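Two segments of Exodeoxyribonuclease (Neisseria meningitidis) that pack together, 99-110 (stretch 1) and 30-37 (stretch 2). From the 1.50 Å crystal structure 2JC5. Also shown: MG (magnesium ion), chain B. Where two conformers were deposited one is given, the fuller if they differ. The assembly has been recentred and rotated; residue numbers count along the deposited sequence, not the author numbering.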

# COMPACT_ATOMS: atom_id res chain seq x y z
N ASP A 99 -3.77 14.81 3.99
CA ASP A 99 -4.82 15.10 4.96
C ASP A 99 -5.99 15.85 4.30
O ASP A 99 -5.79 16.77 3.50
CB ASP A 99 -4.29 15.97 6.10
CG ASP A 99 -3.18 15.32 6.89
OD1 ASP A 99 -3.01 14.09 6.82
OD2 ASP A 99 -2.45 16.09 7.57
N PHE A 100 -7.20 15.44 4.66
CA PHE A 100 -8.43 16.05 4.19
C PHE A 100 -9.31 16.24 5.42
O PHE A 100 -9.99 15.30 5.86
CB PHE A 100 -9.16 15.15 3.20
CG PHE A 100 -8.29 14.61 2.10
CD1 PHE A 100 -7.54 13.47 2.30
CD2 PHE A 100 -8.23 15.24 0.85
CE1 PHE A 100 -6.73 12.95 1.28
CE2 PHE A 100 -7.44 14.73 -0.17
CZ PHE A 100 -6.70 13.58 0.03
N GLY A 101 -9.27 17.42 6.02
CA GLY A 101 -9.93 17.60 7.30
C GLY A 101 -9.35 16.61 8.29
O GLY A 101 -8.13 16.53 8.44
N ARG A 102 -10.21 15.80 8.90
CA ARG A 102 -9.79 14.82 9.89
C ARG A 102 -9.42 13.45 9.31
O ARG A 102 -9.12 12.54 10.08
CB ARG A 102 -10.87 14.69 10.95
CG ARG A 102 -11.01 15.95 11.81
CD ARG A 102 -9.85 16.09 12.79
NE ARG A 102 -9.99 15.10 13.85
CZ ARG A 102 -9.16 14.96 14.88
NH1 ARG A 102 -8.05 15.68 14.95
NH2 ARG A 102 -9.41 14.04 15.79
N LEU A 103 -9.46 13.33 7.99
CA LEU A 103 -9.03 12.12 7.28
C LEU A 103 -7.58 12.25 6.86
O LEU A 103 -7.16 13.28 6.33
CB LEU A 103 -9.90 11.91 6.03
CG LEU A 103 -9.55 10.71 5.13
CD1 LEU A 103 -9.77 9.40 5.87
CD2 LEU A 103 -10.34 10.77 3.86
N SER A 104 -6.82 11.18 7.04
CA SER A 104 -5.48 11.08 6.47
C SER A 104 -5.36 9.77 5.74
O SER A 104 -5.80 8.73 6.23
CB SER A 104 -4.40 11.16 7.53
OG SER A 104 -4.44 12.39 8.24
N VAL A 105 -4.77 9.83 4.56
CA VAL A 105 -4.43 8.64 3.81
C VAL A 105 -2.96 8.65 3.45
O VAL A 105 -2.43 9.67 2.97
CB VAL A 105 -5.31 8.53 2.56
CG1 VAL A 105 -4.99 7.26 1.80
CG2 VAL A 105 -6.77 8.59 2.94
N ILE A 106 -2.32 7.50 3.68
CA ILE A 106 -0.91 7.31 3.40
C ILE A 106 -0.75 6.30 2.28
O ILE A 106 -1.56 5.38 2.12
CB ILE A 106 -0.19 6.81 4.66
CG1 ILE A 106 -0.07 7.97 5.65
CG2 ILE A 106 1.19 6.20 4.34
CD1 ILE A 106 -0.14 7.58 7.08
N SER A 107 0.28 6.54 1.47
CA SER A 107 0.77 5.53 0.54
C SER A 107 2.17 5.13 1.02
O SER A 107 3.05 5.99 1.14
CB SER A 107 0.85 6.06 -0.87
OG SER A 107 1.20 4.97 -1.72
N LEU A 108 2.35 3.83 1.29
CA LEU A 108 3.54 3.27 1.90
C LEU A 108 4.11 2.16 1.04
O LEU A 108 3.37 1.28 0.63
CB LEU A 108 3.16 2.65 3.26
CG LEU A 108 4.25 1.85 3.98
CD1 LEU A 108 5.36 2.73 4.50
CD2 LEU A 108 3.66 1.02 5.12
N TYR A 109 5.41 2.19 0.80
CA TYR A 109 6.11 1.11 0.13
C TYR A 109 7.21 0.63 1.06
O TYR A 109 8.28 1.23 1.16
CB TYR A 109 6.68 1.56 -1.20
CG TYR A 109 7.35 0.48 -2.02
CD1 TYR A 109 6.88 -0.83 -2.03
CD2 TYR A 109 8.44 0.78 -2.79
CE1 TYR A 109 7.48 -1.79 -2.78
CE2 TYR A 109 9.07 -0.18 -3.53
CZ TYR A 109 8.59 -1.46 -3.53
OH TYR A 109 9.22 -2.43 -4.29
N LEU A 110 6.90 -0.45 1.78
CA LEU A 110 7.82 -1.00 2.78
C LEU A 110 8.95 -1.77 2.07
O LEU A 110 8.69 -2.44 1.10
CB LEU A 110 7.03 -1.89 3.73
CG LEU A 110 7.58 -2.12 5.12
CD1 LEU A 110 6.43 -2.30 6.12
CD2 LEU A 110 8.49 -3.35 5.10
MG MG B . 7.59 -4.49 -8.41
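Stretch 2, residues 30-37: DIVCVQEL

The apolar centre of the contact is built around Ile-31 of stretch 2. Its side chain is in the m rotamer at chi1 and t at chi2, which carries CD1 in among three side chains of stretch 1. Ile-31 CD1 lies 3.9 Å from Val-105 CG2, 4.0 Å from Phe-100 CE1 and 4.3 Å from Leu-103 CD2. The methyl group approaches the Phe-100 ring obliquely. All four residues are buried, and the CA-to-CB bond of each points toward the other stretch.

Phe-100 and Leu-103 reach Ile-31 together because the chain of stretch 1 reverses between them. Phe-100 to Leu-103 is a type II' beta turn. It is closed by two backbone hydrogen bonds, Phe-100 N to Leu-103 O at 2.7 Å and Leu-103 N to Phe-100 O at 2.9 Å. Gly-101 has a positive phi of 58°, a value that favours glycine, and with Arg-102 it forms the exposed tip, clear of stretch 2. Just after the turn, the CA-to-CB bond of Ser-104 points away from stretch 2, and Ser-104 OG donates a hydrogen bond to Asp-99 OD1 at 2.6 Å.

From the turn, stretch 1 runs on as strand 103-109. Stretch 2 is extended over 31-35. The two strands run in nearly the same direction, at 17° with a signed crossing angle of -17°, and their axes come within 6.4 Å. The backbones pair Ser-107 with Cys-33, CA to CA 5.1 Å, and Tyr-109 with Gln-35, CA to CA 5.8 Å. No backbone-to-backbone hydrogen bond joins them; every close approach involves a side chain, in some cases against a backbone oxygen. Side chains alternate on each strand: Val-105, Ser-107 and Tyr-109 point toward stretch 2, and Ile-31, Cys-33 and Gln-35 point back. Val-32 and Val-34 point away, as do Ile-106 and Leu-108.

Cys-33 continues the apolar line. Cys-33 SG packs against Val-105, 3.4 Å from Val-105 CG1, and lies 3.5 Å from Ile-106 O. Cys-33 CB is 3.7 Å from Ser-107 OG.

With Ser-107 the contact becomes polar. Ser-107 OG donates to Val-34 O at 2.9 Å and accepts from Gln-35 NE2 at 3.0 Å, with an N-H...O angle of 157°. One hydroxyl thus ties the strand to both a backbone carbonyl and a side-chain amide. Gln-35 bends at chi2, which is p, and this brings its amide back to Ser-107. Gln-35 CG is 3.3 Å from Leu-108 O, and Gln-35 CB is 4.0 Å from Tyr-109 CB.

At the outer edge, Tyr-109 meets Glu-36, which follows the strand with a positive phi of 62°. Glu-36 CB lies over one face of the Tyr-109 ring, and Tyr-109 OH is 3.9 Å from Glu-36 CD. Water 1 is 2.6 Å from Tyr-109 OH and makes a weak bond to Glu-36 OE2 at 3.5 Å. Glu-36 OE1 binds the magnesium ion MG at 2.1 Å. Water 2, a ligand of MG at 1.8 Å, donates to Glu-36 OE2 at 2.5 Å.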

# COMPACT_ATOMS: atom_id res chain seq x y z
N ASP A 30 -12.10 7.61 -5.25
CA ASP A 30 -11.89 8.95 -4.73
C ASP A 30 -10.41 9.24 -4.45
O ASP A 30 -9.95 10.37 -4.65
CB ASP A 30 -12.69 9.15 -3.46
CG ASP A 30 -14.16 9.05 -3.71
OD1 ASP A 30 -14.71 10.02 -4.28
OD2 ASP A 30 -14.77 7.99 -3.40
N ILE A 31 -9.70 8.22 -3.97
CA ILE A 31 -8.28 8.32 -3.64
C ILE A 31 -7.59 7.06 -4.13
O ILE A 31 -8.12 5.96 -3.94
CB ILE A 31 -8.05 8.46 -2.12
CG1 ILE A 31 -8.76 9.71 -1.58
CG2 ILE A 31 -6.56 8.55 -1.81
CD1 ILE A 31 -8.82 9.81 -0.09
N VAL A 32 -6.45 7.23 -4.80
CA VAL A 32 -5.65 6.11 -5.29
C VAL A 32 -4.24 6.29 -4.73
O VAL A 32 -3.59 7.32 -4.98
CB VAL A 32 -5.63 6.03 -6.84
CG1 VAL A 32 -4.80 4.82 -7.32
CG2 VAL A 32 -7.05 5.91 -7.36
N CYS A 33 -3.80 5.31 -3.95
CA CYS A 33 -2.46 5.29 -3.43
C CYS A 33 -1.69 4.30 -4.26
O CYS A 33 -2.09 3.13 -4.34
CB CYS A 33 -2.47 4.83 -1.98
SG CYS A 33 -3.30 5.98 -0.91
N VAL A 34 -0.59 4.76 -4.86
CA VAL A 34 0.23 3.86 -5.66
C VAL A 34 1.62 3.73 -5.10
O VAL A 34 2.17 4.64 -4.46
CB VAL A 34 0.28 4.23 -7.16
CG1 VAL A 34 -1.13 4.27 -7.74
CG2 VAL A 34 1.01 5.56 -7.40
N GLN A 35 2.19 2.54 -5.31
CA GLN A 35 3.55 2.28 -4.90
C GLN A 35 4.36 1.74 -6.06
O GLN A 35 3.83 1.11 -6.98
CB GLN A 35 3.62 1.27 -3.76
CG GLN A 35 2.78 1.64 -2.55
CD GLN A 35 1.32 1.24 -2.71
OE1 GLN A 35 1.04 0.17 -3.26
NE2 GLN A 35 0.39 2.11 -2.27
N GLU A 36 5.65 1.98 -5.96
CA GLU A 36 6.66 1.61 -6.96
C GLU A 36 6.44 2.29 -8.31
O GLU A 36 6.25 1.65 -9.36
CB GLU A 36 6.85 0.09 -7.08
CG GLU A 36 8.22 -0.21 -7.67
CD GLU A 36 8.48 -1.64 -8.02
OE1 GLU A 36 7.52 -2.41 -8.18
OE2 GLU A 36 9.67 -1.99 -8.15
N LEU A 37 6.55 3.62 -8.27
CA LEU A 37 6.50 4.42 -9.49
C LEU A 37 7.61 4.00 -10.48
O LEU A 37 7.41 4.03 -11.69
CB LEU A 37 6.73 5.88 -9.17
CG LEU A 37 5.67 6.56 -8.28
CD1 LEU A 37 6.12 7.99 -7.85
CD2 LEU A 37 4.33 6.57 -8.99
O HOH W 1 11.61 -2.07 -5.28
O HOH W 2 9.39 -4.39 -8.84
O HOH W 3 7.81 -6.51 -8.37
O HOH W 4 7.86 -4.69 -6.62
O HOH W 5 5.74 -4.58 -8.09